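Local coordinates for glycine betaine/carnitine/choline ABC transporter (Staphylococcus aureus subsp. aureus Mu50, PDB 3O66), which probably binds glycine betaine, carnitine, choline or related quaternary-ammonium solutes and hands them to an ABC-type importer, at residues Lys8-Leu16 with Ala57-Gly67; Ser66-Asp74 with Phe106-Asn114. All coordinates share one frame; numbering follows the deposited sequence. Where two conformers were deposited one is given.

Contact 1 (Lys8-Leu16 with Ala57-Gly67); sequences KNDVKITAL and ALINGDANISG
I13 pairs with I65, and T14 with S66, as parallel strand neighbours in the sheet of one lobe of a periplasmic-binding-protein fold. Strand 12-16 lies between 43-48 and 65-70, and the crossover through helix 51-60 joins the two strands that flank it. T14 N bonds to I65 O (2.8 Å), while K12 O accepts from both N64 N and I65 N; G67 N returns to T14 O almost straight, at 174°.

Packing is tight on both faces of the pair. On the isoleucine face, I13 and I65 run side by side, pointing the same way with CG2 against CG2 at 3.9 Å. The V11 CG1 branch closes on I65 CD1 at 3.5 Å, shorter than a usual van der Waals contact. Helix 19-35 adds S25 against I13 and L28 against I65. On the other face the T14 methyl CG2, lying anti to the carbonyl carbon, reaches A63 CB at 3.5 Å and also meets A57 and L58 of helix 51-60. The T14 hydroxyl OG1, set between the backbone N and the carbonyl carbon (chi1 67°), accepts from S66 OG (3.0 Å) and also bonds to Q54, so this buried oxygen has two partners.

Toward the start of the strand the contact loosens into solvent. D10 and D62 are exposed, and K12 merely lays CD near D62 O at 3.6 Å before its chain leads away. Here a side-chain amide stands in for backbone: N64 OD1 takes K12 N at 2.9 Å, and N64 ND2 gives to D10 O at 3.0 Å, with that oxygen only 9° out of the amide plane.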
loop_
_atom_site.group_PDB
_atom_site.type_symbol
_atom_site.label_atom_id
_atom_site.label_comp_id
_atom_site.label_asym_id
_atom_site.label_seq_id
_atom_site.Cartn_x
_atom_site.Cartn_y
_atom_site.Cartn_z
ATOM N N LYS A 8 2.494 5.960 29.605
ATOM C CA LYS A 8 2.664 7.409 29.292
ATOM C C LYS A 8 4.097 7.698 28.826
ATOM O O LYS A 8 5.060 7.308 29.520
ATOM C CB LYS A 8 2.278 8.311 30.518
ATOM N N ASN A 9 4.258 8.355 27.668
ATOM C CA ASN A 9 5.601 8.556 27.057
ATOM C C ASN A 9 5.532 9.109 25.607
ATOM O O ASN A 9 4.521 9.717 25.221
ATOM C CB ASN A 9 6.473 7.269 27.197
ATOM C CG ASN A 9 7.895 7.411 26.621
ATOM O OD1 ASN A 9 8.704 8.252 27.063
ATOM N ND2 ASN A 9 8.207 6.566 25.628
ATOM N N ASP A 10 6.557 8.819 24.804
ATOM C CA ASP A 10 6.900 9.580 23.602
ATOM C C ASP A 10 6.810 8.749 22.312
ATOM O O ASP A 10 7.722 7.982 21.999
ATOM C CB ASP A 10 8.325 10.112 23.787
ATOM C CG ASP A 10 8.830 10.889 22.593
ATOM O OD1 ASP A 10 8.002 11.485 21.872
ATOM O OD2 ASP A 10 10.070 10.916 22.393
ATOM N N VAL A 11 5.724 8.923 21.557
ATOM C CA VAL A 11 5.493 8.134 20.354
ATOM C C VAL A 11 5.433 9.088 19.152
ATOM O O VAL A 11 4.691 10.078 19.135
ATOM C CB VAL A 11 4.183 7.300 20.451
ATOM C CG1 VAL A 11 3.904 6.593 19.150
ATOM C CG2 VAL A 11 4.278 6.270 21.566
ATOM N N LYS A 12 6.238 8.785 18.153
ATOM C CA LYS A 12 6.222 9.542 16.930
ATOM C C LYS A 12 6.113 8.569 15.752
ATOM O O LYS A 12 6.865 7.591 15.667
ATOM C CB LYS A 12 7.480 10.397 16.826
ATOM C CG LYS A 12 7.550 11.532 17.859
ATOM C CD LYS A 12 8.980 12.060 17.943
ATOM C CE LYS A 12 9.121 13.174 18.968
ATOM N NZ LYS A 12 8.758 14.480 18.337
ATOM N N ILE A 13 5.166 8.862 14.868
ATOM C CA ILE A 13 4.776 7.994 13.777
ATOM C C ILE A 13 5.161 8.649 12.447
ATOM O O ILE A 13 4.661 9.752 12.093
ATOM C CB ILE A 13 3.234 7.756 13.771
ATOM C CG1 ILE A 13 2.755 7.271 15.151
ATOM C CG2 ILE A 13 2.836 6.831 12.601
ATOM C CD1 ILE A 13 1.222 7.218 15.343
ATOM N N THR A 14 5.993 7.966 11.674
ATOM C CA THR A 14 6.372 8.524 10.394
ATOM C C THR A 14 5.226 8.376 9.395
ATOM O O THR A 14 4.518 7.326 9.369
ATOM C CB THR A 14 7.585 7.837 9.782
ATOM O OG1 THR A 14 7.216 6.493 9.430
ATOM C CG2 THR A 14 8.743 7.836 10.728
ATOM N N ALA A 15 5.042 9.417 8.588
ATOM C CA ALA A 15 4.055 9.369 7.521
ATOM C C ALA A 15 4.617 9.961 6.248
ATOM O O ALA A 15 5.384 10.961 6.294
ATOM C CB ALA A 15 2.813 10.094 7.934
ATOM N N LEU A 16 4.248 9.347 5.117
ATOM C CA LEU A 16 4.607 9.827 3.794
ATOM C C LEU A 16 3.645 10.972 3.473
ATOM O O LEU A 16 2.672 11.186 4.204
ATOM C CB LEU A 16 4.452 8.699 2.729
ATOM C CG LEU A 16 5.271 7.414 2.931
ATOM C CD1 LEU A 16 4.863 6.364 1.902
ATOM C CD2 LEU A 16 6.795 7.692 2.873
ATOM N N ALA A 57 14.450 7.537 9.799
ATOM C CA ALA A 57 13.889 8.100 11.016
ATOM C C ALA A 57 13.851 7.094 12.192
ATOM O O ALA A 57 14.207 7.444 13.312
ATOM C CB ALA A 57 12.486 8.688 10.768
ATOM N N LEU A 58 13.381 5.870 11.950
ATOM C CA LEU A 58 13.323 4.879 13.032
ATOM C C LEU A 58 14.725 4.493 13.492
ATOM O O LEU A 58 15.001 4.402 14.704
ATOM C CB LEU A 58 12.498 3.629 12.631
ATOM C CG LEU A 58 10.995 3.683 13.007
ATOM C CD1 LEU A 58 10.285 4.891 12.387
ATOM C CD2 LEU A 58 10.262 2.415 12.601
ATOM N N ILE A 59 15.614 4.311 12.520
ATOM C CA ILE A 59 16.972 3.893 12.815
ATOM C C ILE A 59 17.699 4.989 13.612
ATOM O O ILE A 59 18.480 4.697 14.508
ATOM C CB ILE A 59 17.742 3.537 11.512
ATOM C CG1 ILE A 59 17.253 2.193 10.946
ATOM C CG2 ILE A 59 19.262 3.553 11.739
ATOM C CD1 ILE A 59 17.231 1.017 11.918
ATOM N N ASN A 60 17.407 6.250 13.301
ATOM C CA ASN A 60 18.079 7.367 13.954
ATOM C C ASN A 60 17.462 7.849 15.255
ATOM O O ASN A 60 18.019 8.717 15.915
ATOM C CB ASN A 60 18.283 8.528 12.972
ATOM C CG ASN A 60 19.261 8.171 11.885
ATOM O OD1 ASN A 60 20.192 7.387 12.097
ATOM N ND2 ASN A 60 19.073 8.732 10.735
ATOM N N GLY A 61 16.346 7.246 15.637
ATOM C CA GLY A 61 15.652 7.601 16.877
ATOM C C GLY A 61 14.747 8.811 16.720
ATOM O O GLY A 61 14.263 9.360 17.709
ATOM N N ASP A 62 14.511 9.221 15.475
ATOM C CA ASP A 62 13.658 10.378 15.185
ATOM C C ASP A 62 12.167 10.073 15.269
ATOM O O ASP A 62 11.322 10.990 15.373
ATOM C CB ASP A 62 13.976 10.915 13.804
ATOM C CG ASP A 62 15.416 11.395 13.672
ATOM O OD1 ASP A 62 16.036 11.828 14.682
ATOM O OD2 ASP A 62 15.915 11.324 12.539
ATOM N N ALA A 63 11.845 8.789 15.179
ATOM C CA ALA A 63 10.495 8.280 15.368
ATOM C C ALA A 63 10.591 6.842 15.778
ATOM O O ALA A 63 11.664 6.216 15.649
ATOM C CB ALA A 63 9.657 8.400 14.069
ATOM N N ASN A 64 9.475 6.290 16.263
ATOM C CA ASN A 64 9.507 4.897 16.683
ATOM C C ASN A 64 8.412 4.015 16.131
ATOM O O ASN A 64 8.379 2.824 16.468
ATOM C CB ASN A 64 9.606 4.774 18.213
ATOM C CG ASN A 64 8.653 5.715 18.945
ATOM O OD1 ASN A 64 7.712 6.265 18.354
ATOM N ND2 ASN A 64 8.912 5.925 20.233
ATOM N N ILE A 65 7.524 4.587 15.300
ATOM C CA ILE A 65 6.490 3.829 14.569
ATOM C C ILE A 65 6.475 4.367 13.128
ATOM O O ILE A 65 6.655 5.547 12.939
ATOM C CB ILE A 65 5.072 4.008 15.177
ATOM C CG1 ILE A 65 4.989 3.381 16.581
ATOM C CG2 ILE A 65 3.980 3.448 14.243
ATOM C CD1 ILE A 65 3.645 3.666 17.304
ATOM N N SER A 66 6.370 3.480 12.134
ATOM C CA SER A 66 5.975 3.867 10.777
ATOM C C SER A 66 4.516 3.449 10.583
ATOM O O SER A 66 4.180 2.278 10.789
ATOM C CB SER A 66 6.853 3.175 9.735
ATOM O OG SER A 66 8.190 3.684 9.760
ATOM N N GLY A 67 3.655 4.382 10.164
ATOM C CA GLY A 67 2.227 4.063 10.017
ATOM C C GLY A 67 2.032 2.949 8.995
ATOM O O GLY A 67 1.291 1.979 9.236
#

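Contact 2 (Ser66-Asp74 with Phe106-Asn114); sequences SGVRYNGTD and FFDSYGFAN
Y110 OH gives a short hydrogen bond of 2.6 Å to G67 O, arriving in the carbonyl plane. The bond fixes the tyrosine to the corner where the chain turns within strand 65-70, and the carbonyl oxygen in turn sits at the edge of the Y110 ring.

The apolar contacts fall into two groups. In one, V68 lies across F112 at about a right angle, CG2 to CZ 4.2 Å, and also meets the edge of Y110, while F112 CE1 comes to the edge of the Y70 ring. N114 brings CB to Y70 CE1 at 3.5 Å, its amide plane 85° from the ring. In the other, F106 extends anti to its own backbone nitrogen (chi1 -165°) and brings its ring end to the junction of strand 65-70 and helix 71-76: CE1 meets R69 CB on the strand at 3.8 Å and CZ meets N71 CA on the helix at 3.7 Å.

Charge adds a third element. D74 OD2 stands at the F106 edge, 3.8 Å from CE1, where ring hydrogens would suit an anion. R69, bent at chi2 and chi3, forms a salt bridge with this carboxylate, side-on: NE meets OD2 on its syn side at 2.8 Å, while NH2 comes to OD1 from above the carboxylate plane at 2.9 Å. Its NH1 reaches back to S66 OG, so three bonds fix the guanidinium's rotation.

Y70 OH and N114 ND2 both bond to E20, and an acetate and a triethylene glycol, probably from the crystallisation liquor, lie beside N114 and may mark a pocket. Strand 222-227 runs between strands 65-70 and 104-106, with backbone hydrogen bonds R69-S223 and F107-A224. Helix 19-35 packs on Y110 and F112, whereas F106 meets F98 of helix 87-102 edge-to-face.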
loop_
_atom_site.group_PDB
_atom_site.type_symbol
_atom_site.label_atom_id
_atom_site.label_comp_id
_atom_site.label_asym_id
_atom_site.label_seq_id
_atom_site.Cartn_x
_atom_site.Cartn_y
_atom_site.Cartn_z
ATOM N N SER A 66 6.370 3.480 12.134
ATOM C CA SER A 66 5.975 3.867 10.777
ATOM C C SER A 66 4.516 3.449 10.583
ATOM O O SER A 66 4.180 2.278 10.789
ATOM C CB SER A 66 6.853 3.175 9.735
ATOM O OG SER A 66 8.190 3.684 9.760
ATOM N N GLY A 67 3.655 4.382 10.164
ATOM C CA GLY A 67 2.227 4.063 10.017
ATOM C C GLY A 67 2.032 2.949 8.995
ATOM O O GLY A 67 1.291 1.979 9.236
ATOM N N VAL A 68 2.721 3.065 7.860
ATOM C CA VAL A 68 2.584 2.077 6.789
ATOM C C VAL A 68 3.919 1.888 6.076
ATOM O O VAL A 68 4.616 2.858 5.747
ATOM C CB VAL A 68 1.404 2.411 5.790
ATOM C CG1 VAL A 68 1.690 3.654 5.019
ATOM C CG2 VAL A 68 1.126 1.234 4.852
ATOM N N ARG A 69 4.281 0.615 5.931
ATOM C CA ARG A 69 5.436 0.184 5.213
ATOM C C ARG A 69 4.977 -0.939 4.323
ATOM O O ARG A 69 4.023 -1.641 4.656
ATOM C CB ARG A 69 6.517 -0.288 6.234
ATOM C CG ARG A 69 6.999 0.888 7.168
ATOM C CD ARG A 69 7.960 1.885 6.455
ATOM N NE ARG A 69 9.284 1.266 6.239
ATOM C CZ ARG A 69 10.266 1.204 7.151
ATOM N NH1 ARG A 69 10.135 1.766 8.350
ATOM N NH2 ARG A 69 11.409 0.583 6.860
ATOM N N TYR A 70 5.654 -1.136 3.195
ATOM C CA TYR A 70 5.230 -2.168 2.265
ATOM C C TYR A 70 6.308 -3.220 2.175
ATOM O O TYR A 70 7.457 -2.857 1.939
ATOM C CB TYR A 70 4.955 -1.545 0.910
ATOM C CG TYR A 70 4.022 -0.374 1.065
ATOM C CD1 TYR A 70 2.644 -0.562 1.027
ATOM C CD2 TYR A 70 4.523 0.920 1.270
ATOM C CE1 TYR A 70 1.782 0.492 1.180
ATOM C CE2 TYR A 70 3.657 2.015 1.429
ATOM C CZ TYR A 70 2.280 1.781 1.383
ATOM O OH TYR A 70 1.393 2.815 1.539
ATOM N N ASN A 71 5.950 -4.501 2.355
ATOM C CA ASN A 71 7.020 -5.511 2.543
ATOM C C ASN A 71 8.005 -5.662 1.373
ATOM O O ASN A 71 9.209 -5.726 1.597
ATOM C CB ASN A 71 6.533 -6.853 3.110
ATOM C CG ASN A 71 5.544 -7.595 2.196
ATOM O OD1 ASN A 71 5.149 -7.129 1.101
ATOM N ND2 ASN A 71 5.118 -8.765 2.672
ATOM N N GLY A 72 7.503 -5.673 0.136
ATOM C CA GLY A 72 8.401 -5.779 -1.016
ATOM C C GLY A 72 9.365 -4.601 -1.117
ATOM O O GLY A 72 10.493 -4.747 -1.597
ATOM N N THR A 73 8.932 -3.428 -0.666
ATOM C CA THR A 73 9.809 -2.264 -0.699
ATOM C C THR A 73 10.892 -2.446 0.338
ATOM O O THR A 73 12.071 -2.227 0.054
ATOM C CB THR A 73 9.066 -0.983 -0.380
ATOM O OG1 THR A 73 8.089 -0.748 -1.402
ATOM C CG2 THR A 73 10.067 0.202 -0.315
ATOM N N ASP A 74 10.494 -2.824 1.551
ATOM C CA ASP A 74 11.475 -2.892 2.627
ATOM C C ASP A 74 12.412 -4.121 2.576
ATOM O O ASP A 74 13.543 -4.067 3.074
ATOM C CB ASP A 74 10.773 -2.729 3.964
ATOM C CG ASP A 74 10.463 -1.278 4.259
ATOM O OD1 ASP A 74 11.384 -0.437 4.196
ATOM O OD2 ASP A 74 9.292 -0.962 4.513
ATOM N N PHE A 106 7.958 -5.772 12.252
ATOM C CA PHE A 106 7.189 -5.476 11.036
ATOM C C PHE A 106 5.899 -6.284 11.220
ATOM O O PHE A 106 5.943 -7.506 11.158
ATOM C CB PHE A 106 8.004 -5.898 9.781
ATOM C CG PHE A 106 7.493 -5.338 8.473
ATOM C CD1 PHE A 106 8.241 -4.383 7.775
ATOM C CD2 PHE A 106 6.291 -5.795 7.917
ATOM C CE1 PHE A 106 7.791 -3.861 6.551
ATOM C CE2 PHE A 106 5.841 -5.307 6.687
ATOM C CZ PHE A 106 6.600 -4.329 6.007
ATOM N N PHE A 107 4.767 -5.603 11.473
ATOM C CA PHE A 107 3.515 -6.299 11.860
ATOM C C PHE A 107 2.937 -7.111 10.722
ATOM O O PHE A 107 3.299 -6.916 9.544
ATOM C CB PHE A 107 2.474 -5.314 12.404
ATOM C CG PHE A 107 2.783 -4.835 13.802
ATOM C CD1 PHE A 107 2.128 -5.403 14.902
ATOM C CD2 PHE A 107 3.753 -3.856 14.016
ATOM C CE1 PHE A 107 2.418 -4.981 16.200
ATOM C CE2 PHE A 107 4.065 -3.423 15.311
ATOM C CZ PHE A 107 3.394 -3.977 16.398
ATOM N N ASP A 108 2.089 -8.070 11.078
ATOM C CA ASP A 108 1.223 -8.716 10.087
ATOM C C ASP A 108 0.447 -7.618 9.341
ATOM O O ASP A 108 0.201 -6.560 9.889
ATOM C CB ASP A 108 0.254 -9.690 10.741
ATOM C CG ASP A 108 0.929 -10.991 11.201
ATOM O OD1 ASP A 108 2.105 -11.251 10.868
ATOM O OD2 ASP A 108 0.258 -11.764 11.904
ATOM N N SER A 109 0.068 -7.887 8.095
ATOM C CA SER A 109 -0.528 -6.868 7.257
ATOM C C SER A 109 -1.853 -6.330 7.728
ATOM O O SER A 109 -2.687 -7.058 8.323
ATOM C CB SER A 109 -0.651 -7.368 5.806
ATOM O OG SER A 109 -1.278 -6.392 4.965
ATOM N N TYR A 110 -2.042 -5.045 7.481
ATOM C CA TYR A 110 -3.374 -4.425 7.600
ATOM C C TYR A 110 -4.475 -5.175 6.820
ATOM O O TYR A 110 -5.654 -5.103 7.179
ATOM C CB TYR A 110 -3.314 -2.997 7.097
ATOM C CG TYR A 110 -2.550 -2.072 8.009
ATOM C CD1 TYR A 110 -2.943 -1.899 9.336
ATOM C CD2 TYR A 110 -1.449 -1.351 7.526
ATOM C CE1 TYR A 110 -2.256 -1.041 10.164
ATOM C CE2 TYR A 110 -0.728 -0.489 8.338
ATOM C CZ TYR A 110 -1.138 -0.342 9.657
ATOM O OH TYR A 110 -0.453 0.511 10.458
ATOM N N GLY A 111 -4.078 -5.837 5.731
ATOM C CA GLY A 111 -5.007 -6.636 4.923
ATOM C C GLY A 111 -5.064 -6.181 3.475
ATOM O O GLY A 111 -5.758 -6.783 2.653
ATOM N N PHE A 112 -4.303 -5.136 3.145
ATOM C CA PHE A 112 -4.197 -4.691 1.759
ATOM C C PHE A 112 -2.739 -4.729 1.249
ATOM O O PHE A 112 -1.795 -4.778 2.033
ATOM C CB PHE A 112 -4.797 -3.272 1.581
ATOM C CG PHE A 112 -4.022 -2.155 2.281
ATOM C CD1 PHE A 112 -3.048 -1.419 1.590
ATOM C CD2 PHE A 112 -4.298 -1.811 3.605
ATOM C CE1 PHE A 112 -2.357 -0.382 2.200
ATOM C CE2 PHE A 112 -3.604 -0.774 4.248
ATOM C CZ PHE A 112 -2.638 -0.040 3.545
ATOM N N ALA A 113 -2.608 -4.728 -0.080
ATOM C CA ALA A 113 -1.344 -4.522 -0.792
ATOM C C ALA A 113 -1.459 -3.306 -1.730
ATOM O O ALA A 113 -2.502 -3.107 -2.380
ATOM C CB ALA A 113 -0.967 -5.768 -1.568
ATOM N N ASN A 114 -0.401 -2.494 -1.753
ATOM C CA ASN A 114 -0.287 -1.328 -2.616
ATOM C C ASN A 114 0.820 -1.606 -3.625
ATOM O O ASN A 114 2.017 -1.435 -3.327
ATOM C CB ASN A 114 0.016 -0.076 -1.785
ATOM C CG ASN A 114 -0.092 1.204 -2.600
ATOM O OD1 ASN A 114 -0.181 1.167 -3.835
ATOM N ND2 ASN A 114 -0.079 2.339 -1.919
#

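Both contacts use strand 65-70 and share S66 and G67, with contact 1 closing just before contact 2 opens and their centres about 16 Å apart. Each is largely buried, but contact 1 lies far out in its lobe, about 19 Å from the chain centre, and frays into solvent at one end; contact 2 is only about 7 Å from that centre, on the way to strand 116-120 of the second sheet. Their chemistry follows: backbone ladder bonds and aliphatic packing between adjacent strands in contact 1, aromatic rings and an R69-D74 salt bridge in contact 2, whose Y70-N114 end alone reaches the possible pocket. The S66 hydroxyl serves both, linking T14 to R69.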